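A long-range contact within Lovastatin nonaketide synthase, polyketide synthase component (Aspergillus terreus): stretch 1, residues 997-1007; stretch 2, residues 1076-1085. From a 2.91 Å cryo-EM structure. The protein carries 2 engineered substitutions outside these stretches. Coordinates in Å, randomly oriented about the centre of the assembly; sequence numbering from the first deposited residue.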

ATOM      1  N   GLY A 997       6.236   2.861 -20.305  1.00 82.01           N
ATOM      2  CA  GLY A 997       6.343   3.555 -19.034  1.00 82.01           C
ATOM      3  C   GLY A 997       5.999   2.657 -17.863  1.00 82.01           C
ATOM      4  O   GLY A 997       6.717   2.619 -16.863  1.00 82.01           O
ATOM      5  N   TYR A 998       4.900   1.906 -17.979  1.00 80.84           N
ATOM      6  CA  TYR A 998       4.538   0.962 -16.925  1.00 80.84           C
ATOM      7  C   TYR A 998       5.617  -0.098 -16.757  1.00 80.84           C
ATOM      8  O   TYR A 998       5.945  -0.493 -15.632  1.00 80.84           O
ATOM      9  N   ILE A 999       6.172  -0.578 -17.869  1.00 82.07           N
ATOM     10  CA  ILE A 999       7.205  -1.606 -17.799  1.00 82.07           C
ATOM     11  C   ILE A 999       8.445  -1.074 -17.091  1.00 82.07           C
ATOM     12  O   ILE A 999       9.034  -1.756 -16.243  1.00 82.07           O
ATOM     13  N   VAL A1000       8.865   0.143 -17.432  1.00 83.92           N
ATOM     14  CA  VAL A1000      10.030   0.731 -16.783  1.00 83.92           C
ATOM     15  C   VAL A1000       9.746   0.978 -15.310  1.00 83.92           C
ATOM     16  O   VAL A1000      10.628   0.823 -14.461  1.00 83.92           O
ATOM     17  N   MET A1001       8.514   1.372 -14.981  1.00 81.79           N
ATOM     18  CA  MET A1001       8.146   1.535 -13.580  1.00 81.79           C
ATOM     19  C   MET A1001       8.286   0.218 -12.834  1.00 81.79           C
ATOM     20  O   MET A1001       8.830   0.170 -11.726  1.00 81.79           O
ATOM     21  N   ALA A1002       7.802  -0.868 -13.435  1.00 81.55           N
ATOM     22  CA  ALA A1002       7.901  -2.173 -12.792  1.00 81.55           C
ATOM     23  C   ALA A1002       9.354  -2.586 -12.615  1.00 81.55           C
ATOM     24  O   ALA A1002       9.732  -3.128 -11.571  1.00 81.55           O
ATOM     25  N   MET A1003      10.188  -2.338 -13.626  1.00 84.70           N
ATOM     26  CA  MET A1003      11.588  -2.741 -13.531  1.00 84.70           C
ATOM     27  C   MET A1003      12.336  -1.911 -12.494  1.00 84.70           C
ATOM     28  O   MET A1003      13.178  -2.438 -11.758  1.00 84.70           O
ATOM     29  N   GLU A1004      12.041  -0.613 -12.413  1.00 85.54           N
ATOM     30  CA  GLU A1004      12.656   0.215 -11.382  1.00 85.54           C
ATOM     31  C   GLU A1004      12.178  -0.197  -9.997  1.00 85.54           C
ATOM     32  O   GLU A1004      12.951  -0.168  -9.032  1.00 85.54           O
ATOM     33  N   ALA A1005      10.906  -0.581  -9.877  1.00 81.48           N
ATOM     34  CA  ALA A1005      10.415  -1.117  -8.616  1.00 81.48           C
ATOM     35  C   ALA A1005      11.158  -2.390  -8.247  1.00 81.48           C
ATOM     36  O   ALA A1005      11.491  -2.608  -7.078  1.00 81.48           O
ATOM     37  N   ALA A1006      11.419  -3.246  -9.233  1.00 83.26           N
ATOM     38  CA  ALA A1006      12.206  -4.448  -8.984  1.00 83.26           C
ATOM     39  C   ALA A1006      13.604  -4.089  -8.502  1.00 83.26           C
ATOM     40  O   ALA A1006      14.132  -4.717  -7.575  1.00 83.26           O
ATOM     41  N   LEU A1007      14.223  -3.085  -9.124  1.00 84.37           N
ATOM     42  CA  LEU A1007      15.541  -2.639  -8.683  1.00 84.37           C
ATOM     43  C   LEU A1007      15.502  -2.178  -7.233  1.00 84.37           C
ATOM     44  O   LEU A1007      16.365  -2.541  -6.427  1.00 84.37           O
ATOM     45  N   LEU A1076      -6.914   0.419 -12.150  1.00 78.60           N
ATOM     46  CA  LEU A1076      -5.754  -0.364 -12.553  1.00 78.60           C
ATOM     47  C   LEU A1076      -5.304   0.081 -13.938  1.00 78.60           C
ATOM     48  O   LEU A1076      -6.062  -0.028 -14.909  1.00 78.60           O
ATOM     49  N   SER A1077      -4.074   0.579 -14.027  1.00 80.05           N
ATOM     50  CA  SER A1077      -3.483   0.930 -15.310  1.00 80.05           C
ATOM     51  C   SER A1077      -2.748  -0.248 -15.930  1.00 80.05           C
ATOM     52  O   SER A1077      -2.841  -0.472 -17.142  1.00 80.05           O
ATOM     53  N   ALA A1078      -2.022  -1.006 -15.116  1.00 77.66           N
ATOM     54  CA  ALA A1078      -1.280  -2.156 -15.608  1.00 77.66           C
ATOM     55  C   ALA A1078      -1.072  -3.136 -14.465  1.00 77.66           C
ATOM     56  O   ALA A1078      -1.200  -2.784 -13.292  1.00 77.66           O
ATOM     57  N   LYS A1079      -0.730  -4.370 -14.823  1.00 76.49           N
ATOM     58  CA  LYS A1079      -0.443  -5.394 -13.831  1.00 76.49           C
ATOM     59  C   LYS A1079       0.473  -6.434 -14.455  1.00 76.49           C
ATOM     60  O   LYS A1079       0.609  -6.514 -15.678  1.00 76.49           O
ATOM     61  N   GLY A1080       1.097  -7.233 -13.595  1.00 78.03           N
ATOM     62  CA  GLY A1080       1.959  -8.300 -14.065  1.00 78.03           C
ATOM     63  C   GLY A1080       2.758  -8.892 -12.921  1.00 78.03           C
ATOM     64  O   GLY A1080       2.454  -8.661 -11.751  1.00 78.03           O
ATOM     65  N   GLN A1081       3.793  -9.647 -13.283  1.00 78.69           N
ATOM     66  CA  GLN A1081       4.707 -10.238 -12.321  1.00 78.69           C
ATOM     67  C   GLN A1081       6.128  -9.876 -12.716  1.00 78.69           C
ATOM     68  O   GLN A1081       6.404  -9.553 -13.870  1.00 78.69           O
ATOM     69  N   LEU A1082       7.031  -9.936 -11.747  1.00 80.21           N
ATOM     70  CA  LEU A1082       8.451  -9.709 -11.967  1.00 80.21           C
ATOM     71  C   LEU A1082       9.223 -10.906 -11.439  1.00 80.21           C
ATOM     72  O   LEU A1082       9.020 -11.322 -10.296  1.00 80.21           O
ATOM     73  N   ALA A1083      10.107 -11.447 -12.264  1.00 81.70           N
ATOM     74  CA  ALA A1083      10.980 -12.550 -11.887  1.00 81.70           C
ATOM     75  C   ALA A1083      12.410 -12.035 -11.938  1.00 81.70           C
ATOM     76  O   ALA A1083      12.960 -11.816 -13.020  1.00 81.70           O
ATOM     77  N   LEU A1084      13.002 -11.829 -10.772  1.00 84.83           N
ATOM     78  CA  LEU A1084      14.343 -11.283 -10.656  1.00 84.83           C
ATOM     79  C   LEU A1084      15.310 -12.418 -10.356  1.00 84.83           C
ATOM     80  O   LEU A1084      15.152 -13.123  -9.354  1.00 84.83           O
ATOM     81  N   THR A1085      16.289 -12.602 -11.236  1.00 89.24           N
ATOM     82  CA  THR A1085      17.451 -13.430 -10.949  1.00 89.24           C
ATOM     83  C   THR A1085      18.497 -12.527 -10.314  1.00 89.24           C
ATOM     84  O   THR A1085      18.972 -11.583 -10.954  1.00 89.24           O
TER

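A helix packs obliquely on a strand through a small, largely apolar contact, in which alanines on the helix receive leucines from the strand and a single tyrosine lies at the N-terminal end of the contact. The axes approach to 9.3 Å with 52° between their N-to-C directions, and only 333 Å² is buried, both sides summed.

On the helix, Tyr998, Ala1002 and Ala1006 point toward the strand; their spacing of four residues places them along one side, while Ile999 and Met1003 point away. On the strand, Ser1077, Ala1078, Leu1082 and Leu1084 point toward the helix. From Ala1078 onward the side chains alternate, and Lys1079, Gln1081 and Ala1083 are out of reach of the helix; the alternation is broken at Ser1077, whose phi/psi of -89°/-41° departs from extended values and which points toward the helix together with its neighbour Ala1078. Gly1080 has no side chain, and residues 1079-1081 make no contact.

Tyr998 adopts the m rotamer (chi1 -58°), which carries its ring across to the strand. Ala1078 CB lies 3.8 Å from Tyr998 CG and 4.2 Å from the ring centroid, an off-centre CH-pi contact, and the backbone O of Ser1077 sits over one face of the same ring. Beyond the ring, Tyr998 OH comes within 2.7 Å of Ser1077 OG, a close polar approach whose geometry does not settle a hydrogen bond; both hydroxyls are hydrogen-bonded elsewhere in the structure.

Farther along, the small alanines let the leucines come close to the helix backbone. Leu1082, with chi1 m and chi2 between wells at 139°, places CD2 4.0 Å from both Ala1002 CB and Ala1006 CB, and 3.5 Å from Ala1002 O. Leu1084 (chi1 m, chi2 p) brings its CD2 to 3.7 Å from Ala1006 CB and 3.5 Å from Ala1006 O, so Ala1006 touches both leucines.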

ATOM      1  CB  TYR A 998       3.198   0.296 -17.244  1.00 80.84           C
ATOM      2  CG  TYR A 998       2.043   1.253 -17.432  1.00 80.84           C
ATOM      3  CD1 TYR A 998       1.754   2.226 -16.488  1.00 80.84           C
ATOM      4  CD2 TYR A 998       1.239   1.179 -18.557  1.00 80.84           C
ATOM      5  CE1 TYR A 998       0.696   3.096 -16.662  1.00 80.84           C
ATOM      6  CE2 TYR A 998       0.186   2.043 -18.740  1.00 80.84           C
ATOM      7  CZ  TYR A 998      -0.084   2.999 -17.792  1.00 80.84           C
ATOM      8  OH  TYR A 998      -1.140   3.860 -17.980  1.00 80.84           O
ATOM      9  CB  ILE A 999       7.529  -2.119 -19.210  1.00 82.07           C
ATOM     10  CG1 ILE A 999       6.386  -2.998 -19.708  1.00 82.07           C
ATOM     11  CG2 ILE A 999       8.832  -2.891 -19.207  1.00 82.07           C
ATOM     12  CD1 ILE A 999       6.356  -3.179 -21.192  1.00 82.07           C
ATOM     13  CB  VAL A1000      10.447   2.025 -17.504  1.00 83.92           C
ATOM     14  CG1 VAL A1000      11.628   2.661 -16.800  1.00 83.92           C
ATOM     15  CG2 VAL A1000      10.795   1.731 -18.948  1.00 83.92           C
ATOM     16  CB  MET A1001       6.716   2.056 -13.472  1.00 81.79           C
ATOM     17  CG  MET A1001       6.542   3.492 -13.914  1.00 81.79           C
ATOM     18  SD  MET A1001       4.812   3.997 -14.003  1.00 81.79           S
ATOM     19  CE  MET A1001       4.286   3.782 -12.304  1.00 81.79           C
ATOM     20  CB  ALA A1002       7.142  -3.218 -13.607  1.00 81.55           C
ATOM     21  CB  MET A1003      12.254  -2.636 -14.901  1.00 84.70           C
ATOM     22  CG  MET A1003      11.697  -3.626 -15.906  1.00 84.70           C
ATOM     23  SD  MET A1003      12.776  -3.935 -17.311  1.00 84.70           S
ATOM     24  CE  MET A1003      11.936  -5.334 -18.053  1.00 84.70           C
ATOM     25  CB  GLU A1004      12.350   1.687 -11.641  1.00 85.54           C
ATOM     26  CG  GLU A1004      13.015   2.235 -12.891  1.00 85.54           C
ATOM     27  CD  GLU A1004      14.526   2.251 -12.785  1.00 85.54           C
ATOM     28  OE1 GLU A1004      15.046   2.106 -11.659  1.00 85.54           O
ATOM     29  OE2 GLU A1004      15.196   2.404 -13.828  1.00 85.54           O
ATOM     30  CB  ALA A1005       8.915  -1.384  -8.709  1.00 81.48           C
ATOM     31  CB  ALA A1006      12.276  -5.295 -10.253  1.00 83.26           C
ATOM     32  CB  LEU A1007      16.045  -1.502  -9.571  1.00 84.37           C
ATOM     33  CG  LEU A1007      16.469  -1.791 -11.009  1.00 84.37           C
ATOM     34  CD1 LEU A1007      17.375  -0.671 -11.495  1.00 84.37           C
ATOM     35  CD2 LEU A1007      17.161  -3.132 -11.134  1.00 84.37           C
ATOM     36  CB  LEU A1076      -6.075  -1.856 -12.556  1.00 78.60           C
ATOM     37  CG  LEU A1076      -4.887  -2.763 -12.890  1.00 78.60           C
ATOM     38  CD1 LEU A1076      -3.895  -2.776 -11.743  1.00 78.60           C
ATOM     39  CD2 LEU A1076      -5.341  -4.171 -13.217  1.00 78.60           C
ATOM     40  CB  SER A1077      -2.520   2.106 -15.141  1.00 80.05           C
ATOM     41  OG  SER A1077      -2.862   3.174 -16.004  1.00 80.05           O
ATOM     42  CB  ALA A1078       0.064  -1.739 -16.208  1.00 77.66           C
ATOM     43  CB  LYS A1079      -1.722  -6.054 -13.311  1.00 76.49           C
ATOM     44  CG  LYS A1079      -2.538  -6.754 -14.383  1.00 76.49           C
ATOM     45  CD  LYS A1079      -3.699  -7.520 -13.782  1.00 76.49           C
ATOM     46  CE  LYS A1079      -4.519  -8.208 -14.857  1.00 76.49           C
ATOM     47  NZ  LYS A1079      -5.641  -9.003 -14.288  1.00 76.49           N
ATOM     48  CB  GLN A1081       4.561 -11.765 -12.259  1.00 78.69           C
ATOM     49  CG  GLN A1081       3.135 -12.268 -12.406  1.00 78.69           C
ATOM     50  CD  GLN A1081       2.240 -11.830 -11.268  1.00 78.69           C
ATOM     51  OE1 GLN A1081       2.698 -11.641 -10.142  1.00 78.69           O
ATOM     52  NE2 GLN A1081       0.956 -11.663 -11.556  1.00 78.69           N
ATOM     53  CB  LEU A1082       8.923  -8.432 -11.272  1.00 80.21           C
ATOM     54  CG  LEU A1082       8.354  -7.118 -11.803  1.00 80.21           C
ATOM     55  CD1 LEU A1082       8.013  -6.186 -10.660  1.00 80.21           C
ATOM     56  CD2 LEU A1082       9.352  -6.460 -12.730  1.00 80.21           C
ATOM     57  CB  ALA A1083      10.787 -13.751 -12.809  1.00 81.70           C
ATOM     58  CB  LEU A1084      14.411 -10.230  -9.552  1.00 84.83           C
ATOM     59  CG  LEU A1084      13.708  -8.885  -9.741  1.00 84.83           C
ATOM     60  CD1 LEU A1084      12.276  -9.058 -10.202  1.00 84.83           C
ATOM     61  CD2 LEU A1084      13.746  -8.121  -8.430  1.00 84.83           C
ATOM     62  CB  THR A1085      17.989 -14.085 -12.220  1.00 89.24           C
ATOM     63  OG1 THR A1085      16.958 -14.873 -12.828  1.00 89.24           O
ATOM     64  CG2 THR A1085      19.185 -14.973 -11.907  1.00 89.24           C
TER